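Local structure of glutamate--tRNA ligase (3AII) at residues Glu96-Phe101 / Leu285-Val290; Asp128-Leu133 / Glu161-Val166; Arg134-Asp139 / Val166-Arg171. The protein probably activates glutamate with ATP and transfers it to the acceptor end of tRNA, as a non-discriminating class I glutamyl-tRNA synthetase. All coordinates share one frame; numbering follows the deposited sequence.

Overall arrangement
All three contacts lie in the catalytic domain and meet at one parallel sheet, in which strand 130-135 runs between 98-101 and 164-167. Contacts 2 and 3 follow each other along the same strand pair, their centres about 15 Å apart, and share V166; helix 147-158 makes the crossover between the two strands. Contact 1 brings in a distant part of the chain, the segment after helix 274-284, against strand 98-101; its centre is about 9 Å from that of contact 2 and about 17 Å from that of contact 3. Contacts 2 and 3 fall within the long run of chain between the two segments of contact 1, consistent with the Rossmann-type catalytic core of class I synthetases.

Contact 1 (Glu96-Phe101 / Leu285-Val290); sequences EVVLRF and LGVTHV
Three hydrogen bonds join V98 to T288 and H289, where the loop enters strand 289-291. V98 N gives a nearly straight bond (174°) to T288 OG1 at 2.8 Å, and T288 N returns one to a lone pair of V98 O, in the carbonyl plane, also at 2.8 Å. H289 N adds a weak third bond to the same V98 O. T288 OG1 sits between its own backbone N and carbonyl carbon (chi1 60°), where it also shares a hydrogen bond with H289 ND1 at 2.7 Å; H289 NE2 is held by the carbonyl of A91. A water accepts from R100 N and donates to H289 O.

Packing contacts flank these bonds. V98 CB lies 3.3 Å from G286 O, beside the Schellman motif that ends the preceding helix. L99 CD2 lies 3.8 Å from H289 CB. The R100 chain bends at chi2 and chi3 and lays one guanidinium face against V290 CG1, 3.7 Å from R100 NH2, while NH2 forms a salt bridge with D282.

A side-chain hydroxyl thus completes a two-way pairing with an outer strand of the parallel sheet, in the Rossmann-type catalytic fold of class I synthetases.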
# COMPACT_ATOMS: atom_id res chain seq x y z
N GLU A 96 -19.71 -21.70 -9.74
CA GLU A 96 -18.41 -21.07 -9.56
C GLU A 96 -18.48 -19.68 -8.93
O GLU A 96 -19.40 -18.91 -9.22
CB GLU A 96 -17.66 -21.04 -10.90
CG GLU A 96 -18.56 -21.07 -12.13
CD GLU A 96 -18.32 -22.28 -13.03
OE1 GLU A 96 -18.81 -22.27 -14.19
OE2 GLU A 96 -17.64 -23.24 -12.60
N VAL A 97 -17.53 -19.39 -8.05
CA VAL A 97 -17.40 -18.07 -7.43
C VAL A 97 -16.45 -17.23 -8.28
O VAL A 97 -15.38 -17.70 -8.65
CB VAL A 97 -16.86 -18.19 -5.99
CG1 VAL A 97 -16.42 -16.85 -5.44
CG2 VAL A 97 -17.92 -18.84 -5.08
N VAL A 98 -16.84 -15.98 -8.57
CA VAL A 98 -16.00 -15.06 -9.34
C VAL A 98 -15.94 -13.71 -8.63
O VAL A 98 -16.98 -13.08 -8.40
CB VAL A 98 -16.56 -14.85 -10.76
CG1 VAL A 98 -15.63 -13.93 -11.59
CG2 VAL A 98 -16.77 -16.19 -11.45
N LEU A 99 -14.73 -13.29 -8.28
CA LEU A 99 -14.51 -12.05 -7.55
C LEU A 99 -13.64 -11.14 -8.40
O LEU A 99 -13.05 -11.58 -9.39
CB LEU A 99 -13.84 -12.35 -6.22
CG LEU A 99 -14.63 -13.34 -5.35
CD1 LEU A 99 -13.74 -14.52 -4.95
CD2 LEU A 99 -15.17 -12.63 -4.12
N ARG A 100 -13.56 -9.87 -8.04
CA ARG A 100 -12.66 -8.98 -8.77
C ARG A 100 -11.93 -8.04 -7.82
O ARG A 100 -12.37 -7.80 -6.68
CB ARG A 100 -13.41 -8.19 -9.86
CG ARG A 100 -14.07 -6.88 -9.38
CD ARG A 100 -15.19 -7.08 -8.38
NE ARG A 100 -16.26 -6.10 -8.61
CZ ARG A 100 -16.40 -4.96 -7.94
NH1 ARG A 100 -15.54 -4.62 -6.98
NH2 ARG A 100 -17.41 -4.14 -8.24
N PHE A 101 -10.78 -7.56 -8.27
CA PHE A 101 -10.04 -6.51 -7.57
C PHE A 101 -9.96 -5.41 -8.61
O PHE A 101 -9.48 -5.65 -9.72
CB PHE A 101 -8.63 -6.97 -7.18
CG PHE A 101 -7.74 -5.85 -6.70
CD1 PHE A 101 -8.13 -5.06 -5.62
CD2 PHE A 101 -6.54 -5.58 -7.32
CE1 PHE A 101 -7.33 -4.01 -5.18
CE2 PHE A 101 -5.73 -4.54 -6.89
CZ PHE A 101 -6.12 -3.75 -5.83
N LEU A 285 -18.63 -9.89 -17.00
CA LEU A 285 -17.49 -10.73 -16.64
C LEU A 285 -17.91 -11.86 -15.73
O LEU A 285 -17.08 -12.68 -15.36
CB LEU A 285 -16.41 -9.89 -15.96
CG LEU A 285 -15.85 -8.81 -16.89
CD1 LEU A 285 -14.95 -7.87 -16.10
CD2 LEU A 285 -15.09 -9.45 -18.04
N GLY A 286 -19.18 -11.89 -15.35
CA GLY A 286 -19.69 -12.93 -14.47
C GLY A 286 -19.30 -12.87 -12.99
O GLY A 286 -19.28 -13.91 -12.32
N VAL A 287 -19.00 -11.68 -12.47
CA VAL A 287 -18.69 -11.54 -11.05
C VAL A 287 -19.90 -11.97 -10.20
O VAL A 287 -21.03 -11.55 -10.47
CB VAL A 287 -18.33 -10.09 -10.72
CG1 VAL A 287 -18.25 -9.88 -9.21
CG2 VAL A 287 -17.00 -9.76 -11.40
N THR A 288 -19.65 -12.81 -9.20
CA THR A 288 -20.74 -13.36 -8.38
C THR A 288 -20.83 -12.70 -7.01
O THR A 288 -21.90 -12.64 -6.41
CB THR A 288 -20.58 -14.87 -8.17
OG1 THR A 288 -19.33 -15.13 -7.50
CG2 THR A 288 -20.60 -15.60 -9.51
N HIS A 289 -19.69 -12.22 -6.52
CA HIS A 289 -19.59 -11.62 -5.20
C HIS A 289 -18.71 -10.40 -5.29
O HIS A 289 -17.57 -10.46 -5.76
CB HIS A 289 -18.99 -12.62 -4.21
CG HIS A 289 -19.86 -13.81 -3.97
ND1 HIS A 289 -19.90 -14.88 -4.83
CD2 HIS A 289 -20.71 -14.10 -2.96
CE1 HIS A 289 -20.76 -15.78 -4.37
NE2 HIS A 289 -21.26 -15.33 -3.23
N VAL A 290 -19.27 -9.28 -4.86
CA VAL A 290 -18.56 -8.02 -4.83
C VAL A 290 -18.13 -7.70 -3.40
O VAL A 290 -18.97 -7.48 -2.52
CB VAL A 290 -19.44 -6.88 -5.38
CG1 VAL A 290 -18.80 -5.53 -5.11
CG2 VAL A 290 -19.73 -7.10 -6.87
O HOH W 1 -15.11 -8.93 -5.53

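Contact 2 (Asp128-Leu133 / Glu161-Val166); sequences DGRLIL and EWDETV. With CA (calcium ion), chain E.
W162 lies with one ring face over L133, and L133 CB comes within 3.5 Å of W162 CD1; the two side chains run side by side in the same direction. W162 lies just before strand 164-167, in a parallel beta-alpha-beta unit of the Rossmann-type fold, with L155 and P152 of the crossover helix 147-158 also against its side chain. Its CG takes the crowded position between backbone N and carbonyl carbon (chi1 64°), and W162 NE1 donates in the ring plane to T165 OG1 at 2.9 Å, which fixes the ring's rotation. W162 CB meanwhile rests on L131 CG.

Backbone pairing runs along the strands: L133 N donates to E164 O and V166 N to L133 O, each at 2.9 Å and nearly along the C=O axis. One step earlier D163 N bonds to L131 O at 2.8 Å. R130 NH1 makes a long salt bridge to E164 OE2.

G129 O binds a calcium ion at 2.4 Å, and a calcium-bound water donates to D163 OD1 at 2.7 Å. The other carboxylate oxygen, D163 OD2, accepts L131 N at 2.9 Å through its anti lone pair.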
# COMPACT_ATOMS: atom_id res chain seq x y z
N ASP A 128 -12.22 -22.03 -4.53
CA ASP A 128 -11.70 -22.60 -5.77
C ASP A 128 -12.30 -21.84 -6.96
O ASP A 128 -12.63 -22.43 -7.98
CB ASP A 128 -12.06 -24.09 -5.86
CG ASP A 128 -11.29 -24.81 -6.96
OD1 ASP A 128 -11.80 -25.83 -7.47
OD2 ASP A 128 -10.18 -24.36 -7.32
N GLY A 129 -12.43 -20.52 -6.81
CA GLY A 129 -13.04 -19.71 -7.86
C GLY A 129 -12.02 -18.92 -8.66
O GLY A 129 -10.84 -19.23 -8.66
N ARG A 130 -12.49 -17.88 -9.35
CA ARG A 130 -11.60 -17.05 -10.15
C ARG A 130 -11.54 -15.63 -9.62
O ARG A 130 -12.47 -15.16 -8.96
CB ARG A 130 -12.04 -17.05 -11.61
CG ARG A 130 -11.69 -18.36 -12.32
CD ARG A 130 -12.03 -18.31 -13.80
NE ARG A 130 -13.41 -17.93 -14.00
CZ ARG A 130 -13.81 -16.85 -14.64
NH1 ARG A 130 -12.92 -16.02 -15.18
NH2 ARG A 130 -15.10 -16.59 -14.75
N LEU A 131 -10.44 -14.95 -9.90
CA LEU A 131 -10.28 -13.55 -9.52
C LEU A 131 -9.95 -12.77 -10.78
O LEU A 131 -9.04 -13.15 -11.53
CB LEU A 131 -9.14 -13.38 -8.51
CG LEU A 131 -8.79 -11.96 -8.06
CD1 LEU A 131 -10.01 -11.30 -7.42
CD2 LEU A 131 -7.61 -11.94 -7.10
N ILE A 132 -10.68 -11.68 -10.99
CA ILE A 132 -10.46 -10.80 -12.14
C ILE A 132 -9.77 -9.51 -11.68
O ILE A 132 -10.17 -8.90 -10.69
CB ILE A 132 -11.79 -10.46 -12.82
CG1 ILE A 132 -12.45 -11.73 -13.37
CG2 ILE A 132 -11.56 -9.46 -13.95
CD1 ILE A 132 -13.91 -11.52 -13.84
N LEU A 133 -8.70 -9.13 -12.37
CA LEU A 133 -8.10 -7.81 -12.16
C LEU A 133 -8.75 -6.89 -13.18
O LEU A 133 -8.64 -7.14 -14.37
CB LEU A 133 -6.58 -7.84 -12.38
CG LEU A 133 -5.92 -6.46 -12.42
CD1 LEU A 133 -6.08 -5.73 -11.07
CD2 LEU A 133 -4.43 -6.57 -12.76
N GLU A 161 -2.64 -14.19 -6.92
CA GLU A 161 -2.78 -14.78 -8.26
C GLU A 161 -4.15 -14.43 -8.80
O GLU A 161 -5.12 -14.33 -8.05
CB GLU A 161 -2.66 -16.30 -8.19
CG GLU A 161 -1.30 -16.81 -7.77
CD GLU A 161 -1.19 -18.33 -7.89
OE1 GLU A 161 -2.22 -19.02 -7.78
OE2 GLU A 161 -0.06 -18.83 -8.08
N TRP A 162 -4.26 -14.24 -10.11
CA TRP A 162 -5.56 -13.97 -10.69
C TRP A 162 -5.70 -14.62 -12.06
O TRP A 162 -4.74 -15.24 -12.54
CB TRP A 162 -5.86 -12.48 -10.71
CG TRP A 162 -4.97 -11.60 -11.57
CD1 TRP A 162 -5.31 -11.05 -12.78
CD2 TRP A 162 -3.66 -11.12 -11.25
NE1 TRP A 162 -4.27 -10.28 -13.25
CE2 TRP A 162 -3.25 -10.30 -12.33
CE3 TRP A 162 -2.78 -11.32 -10.18
CZ2 TRP A 162 -2.00 -9.67 -12.36
CZ3 TRP A 162 -1.53 -10.68 -10.20
CH2 TRP A 162 -1.15 -9.87 -11.30
N ASP A 163 -6.88 -14.51 -12.67
CA ASP A 163 -7.24 -15.34 -13.83
C ASP A 163 -7.49 -14.58 -15.12
O ASP A 163 -7.45 -15.17 -16.20
CB ASP A 163 -8.46 -16.21 -13.51
CG ASP A 163 -8.22 -17.12 -12.34
OD1 ASP A 163 -7.64 -18.22 -12.54
OD2 ASP A 163 -8.57 -16.73 -11.21
N GLU A 164 -7.79 -13.29 -15.01
CA GLU A 164 -8.09 -12.46 -16.18
C GLU A 164 -7.72 -11.05 -15.84
O GLU A 164 -7.87 -10.62 -14.68
CB GLU A 164 -9.58 -12.48 -16.50
CG GLU A 164 -10.05 -13.69 -17.23
CD GLU A 164 -11.42 -13.54 -17.88
OE1 GLU A 164 -12.02 -12.42 -17.95
OE2 GLU A 164 -11.89 -14.56 -18.37
N THR A 165 -7.24 -10.32 -16.84
CA THR A 165 -6.97 -8.89 -16.68
C THR A 165 -7.79 -8.15 -17.73
O THR A 165 -7.75 -8.48 -18.92
CB THR A 165 -5.48 -8.54 -16.89
OG1 THR A 165 -4.68 -9.13 -15.87
CG2 THR A 165 -5.28 -7.04 -16.82
N VAL A 166 -8.55 -7.15 -17.27
CA VAL A 166 -9.45 -6.40 -18.13
C VAL A 166 -9.15 -4.93 -17.90
O VAL A 166 -8.93 -4.52 -16.76
CB VAL A 166 -10.92 -6.70 -17.77
CG1 VAL A 166 -11.87 -5.78 -18.52
CG2 VAL A 166 -11.25 -8.16 -18.06
CA CA E . -8.62 -20.25 -8.64
O HOH W 2 -9.15 -21.13 -6.46
O HOH W 3 -9.42 -22.51 -9.22
O HOH W 4 -14.86 -13.65 -16.40
O HOH W 5 -8.82 -20.28 -11.21
O HOH W 6 -6.47 -20.74 -8.79

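Contact 3 (Arg134-Asp139 / Val166-Arg171); sequences RIEDTD and VIQSDR
The tight part of this contact is polar and lies where the two parallel strands of a beta-alpha-beta unit end, beside the predicted 'HIGH' region: E136 pairs through its backbone with P103 and touches N104, and D137 touches P105. I135 N donates to V166 O, and Q168 N to I135 O at 3.0 Å, both nearly along the C=O axis. Just beyond, D137 turns its carboxylate back onto the 3-10 turn 168-170, with CG in the crowded position between its own N and carbonyl carbon (chi1 64°). Its two oxygens divide the work, each using the syn lone pair: D137 OD1 accepts S169 N at 2.8 Å through a bent bond (131°), and D137 OD2 takes S169 OG at only 2.6 Å. S169 N, S169 OG and Y148 OH all bond to this buried carboxylate.

Q168 lies alongside E136 and points the same way, amide and carboxylate planes nearly parallel (5°), with Q168 OE1 3.3 Å from E136 CB. Its NE2 is spent on D281 of helix 274-284. R134 bends at chi3 and grips E136 OE2 side-on, with R134 NE at 2.8 Å and NH1 at 2.9 Å, both in the guanidinium plane.

Apolar packing is looser. On one sheet face buried I135 meets partly exposed I167, CG1 to CG1, at 4.2 Å; on the other, R134 CG passes V166 CG1 loosely. Partly exposed T138 only brushes Q168 OE1 with its methyl CG2.

Two polar clusters thus finish the strand pair: R134 with E136 and D282, and D137 with S169, whose OG is shared with R263. With hydroxyl and amide donors on its carboxylate, D137 is probably kept ionised, and the paired cation should likewise favour the charged form of E136.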
# COMPACT_ATOMS: atom_id res chain seq x y z
N ARG A 134 -9.44 -5.84 -12.72
CA ARG A 134 -10.07 -4.91 -13.64
C ARG A 134 -9.52 -3.53 -13.37
O ARG A 134 -9.78 -2.95 -12.31
CB ARG A 134 -11.59 -4.94 -13.50
CG ARG A 134 -12.31 -3.99 -14.47
CD ARG A 134 -13.85 -4.18 -14.48
NE ARG A 134 -14.44 -3.72 -13.23
CZ ARG A 134 -15.37 -4.38 -12.53
NH1 ARG A 134 -15.84 -3.86 -11.40
NH2 ARG A 134 -15.84 -5.55 -12.96
N ILE A 135 -8.76 -2.99 -14.32
CA ILE A 135 -8.19 -1.66 -14.14
C ILE A 135 -9.21 -0.63 -14.55
O ILE A 135 -9.65 -0.58 -15.71
CB ILE A 135 -6.93 -1.46 -15.00
CG1 ILE A 135 -5.91 -2.58 -14.76
CG2 ILE A 135 -6.33 -0.10 -14.72
CD1 ILE A 135 -5.43 -2.67 -13.37
N GLU A 136 -9.61 0.21 -13.60
CA GLU A 136 -10.74 1.10 -13.80
C GLU A 136 -10.24 2.50 -14.18
O GLU A 136 -10.13 3.40 -13.34
CB GLU A 136 -11.65 1.07 -12.57
CG GLU A 136 -12.27 -0.33 -12.40
CD GLU A 136 -13.50 -0.39 -11.49
OE1 GLU A 136 -13.70 0.53 -10.66
OE2 GLU A 136 -14.25 -1.39 -11.61
N ASP A 137 -9.93 2.65 -15.46
CA ASP A 137 -9.24 3.84 -15.96
C ASP A 137 -10.13 4.70 -16.87
O ASP A 137 -9.70 5.14 -17.93
CB ASP A 137 -7.97 3.44 -16.71
CG ASP A 137 -8.25 2.63 -17.96
OD1 ASP A 137 -9.32 1.99 -18.05
OD2 ASP A 137 -7.40 2.63 -18.86
N THR A 138 -11.37 4.94 -16.43
CA THR A 138 -12.33 5.74 -17.22
C THR A 138 -12.38 7.23 -16.87
O THR A 138 -13.33 7.93 -17.27
CB THR A 138 -13.75 5.19 -17.07
OG1 THR A 138 -14.07 5.14 -15.68
CG2 THR A 138 -13.85 3.79 -17.65
N ASP A 139 -11.40 7.72 -16.12
CA ASP A 139 -11.29 9.16 -15.87
C ASP A 139 -9.97 9.60 -16.46
O ASP A 139 -8.91 9.38 -15.86
CB ASP A 139 -11.33 9.48 -14.38
CG ASP A 139 -11.26 10.98 -14.09
OD1 ASP A 139 -11.45 11.35 -12.92
OD2 ASP A 139 -11.03 11.78 -15.03
N VAL A 166 -8.55 -7.15 -17.27
CA VAL A 166 -9.45 -6.40 -18.13
C VAL A 166 -9.15 -4.93 -17.90
O VAL A 166 -8.93 -4.52 -16.76
CB VAL A 166 -10.92 -6.70 -17.77
CG1 VAL A 166 -11.87 -5.78 -18.52
CG2 VAL A 166 -11.25 -8.16 -18.06
N ILE A 167 -9.09 -4.14 -18.97
CA ILE A 167 -8.83 -2.71 -18.81
C ILE A 167 -10.04 -1.93 -19.33
O ILE A 167 -10.47 -2.12 -20.46
CB ILE A 167 -7.55 -2.28 -19.54
CG1 ILE A 167 -6.33 -3.01 -18.96
CG2 ILE A 167 -7.31 -0.77 -19.40
CD1 ILE A 167 -5.07 -2.82 -19.81
N GLN A 168 -10.63 -1.07 -18.51
CA GLN A 168 -11.89 -0.46 -18.89
C GLN A 168 -11.82 0.44 -20.11
O GLN A 168 -12.79 0.54 -20.86
CB GLN A 168 -12.55 0.27 -17.71
CG GLN A 168 -13.06 -0.69 -16.64
CD GLN A 168 -13.96 -0.02 -15.62
OE1 GLN A 168 -13.66 1.08 -15.16
NE2 GLN A 168 -15.07 -0.67 -15.28
N SER A 169 -10.67 1.08 -20.33
CA SER A 169 -10.57 1.97 -21.49
C SER A 169 -10.55 1.19 -22.80
O SER A 169 -10.70 1.77 -23.87
CB SER A 169 -9.37 2.91 -21.38
OG SER A 169 -8.16 2.18 -21.30
N ASP A 170 -10.39 -0.13 -22.73
CA ASP A 170 -10.50 -0.97 -23.92
C ASP A 170 -11.96 -1.31 -24.21
O ASP A 170 -12.26 -1.94 -25.24
CB ASP A 170 -9.78 -2.31 -23.71
CG ASP A 170 -8.28 -2.20 -23.88
OD1 ASP A 170 -7.57 -3.02 -23.26
OD2 ASP A 170 -7.81 -1.33 -24.64
N ARG A 171 -12.85 -0.93 -23.30
CA ARG A 171 -14.24 -1.37 -23.36
C ARG A 171 -15.24 -0.26 -23.69
O ARG A 171 -16.44 -0.43 -23.49
CB ARG A 171 -14.63 -2.04 -22.02
CG ARG A 171 -13.81 -3.31 -21.74
CD ARG A 171 -14.05 -3.91 -20.35
NE ARG A 171 -15.44 -4.31 -20.11
CZ ARG A 171 -15.97 -5.46 -20.51
NH1 ARG A 171 -15.25 -6.33 -21.21
NH2 ARG A 171 -17.24 -5.74 -20.24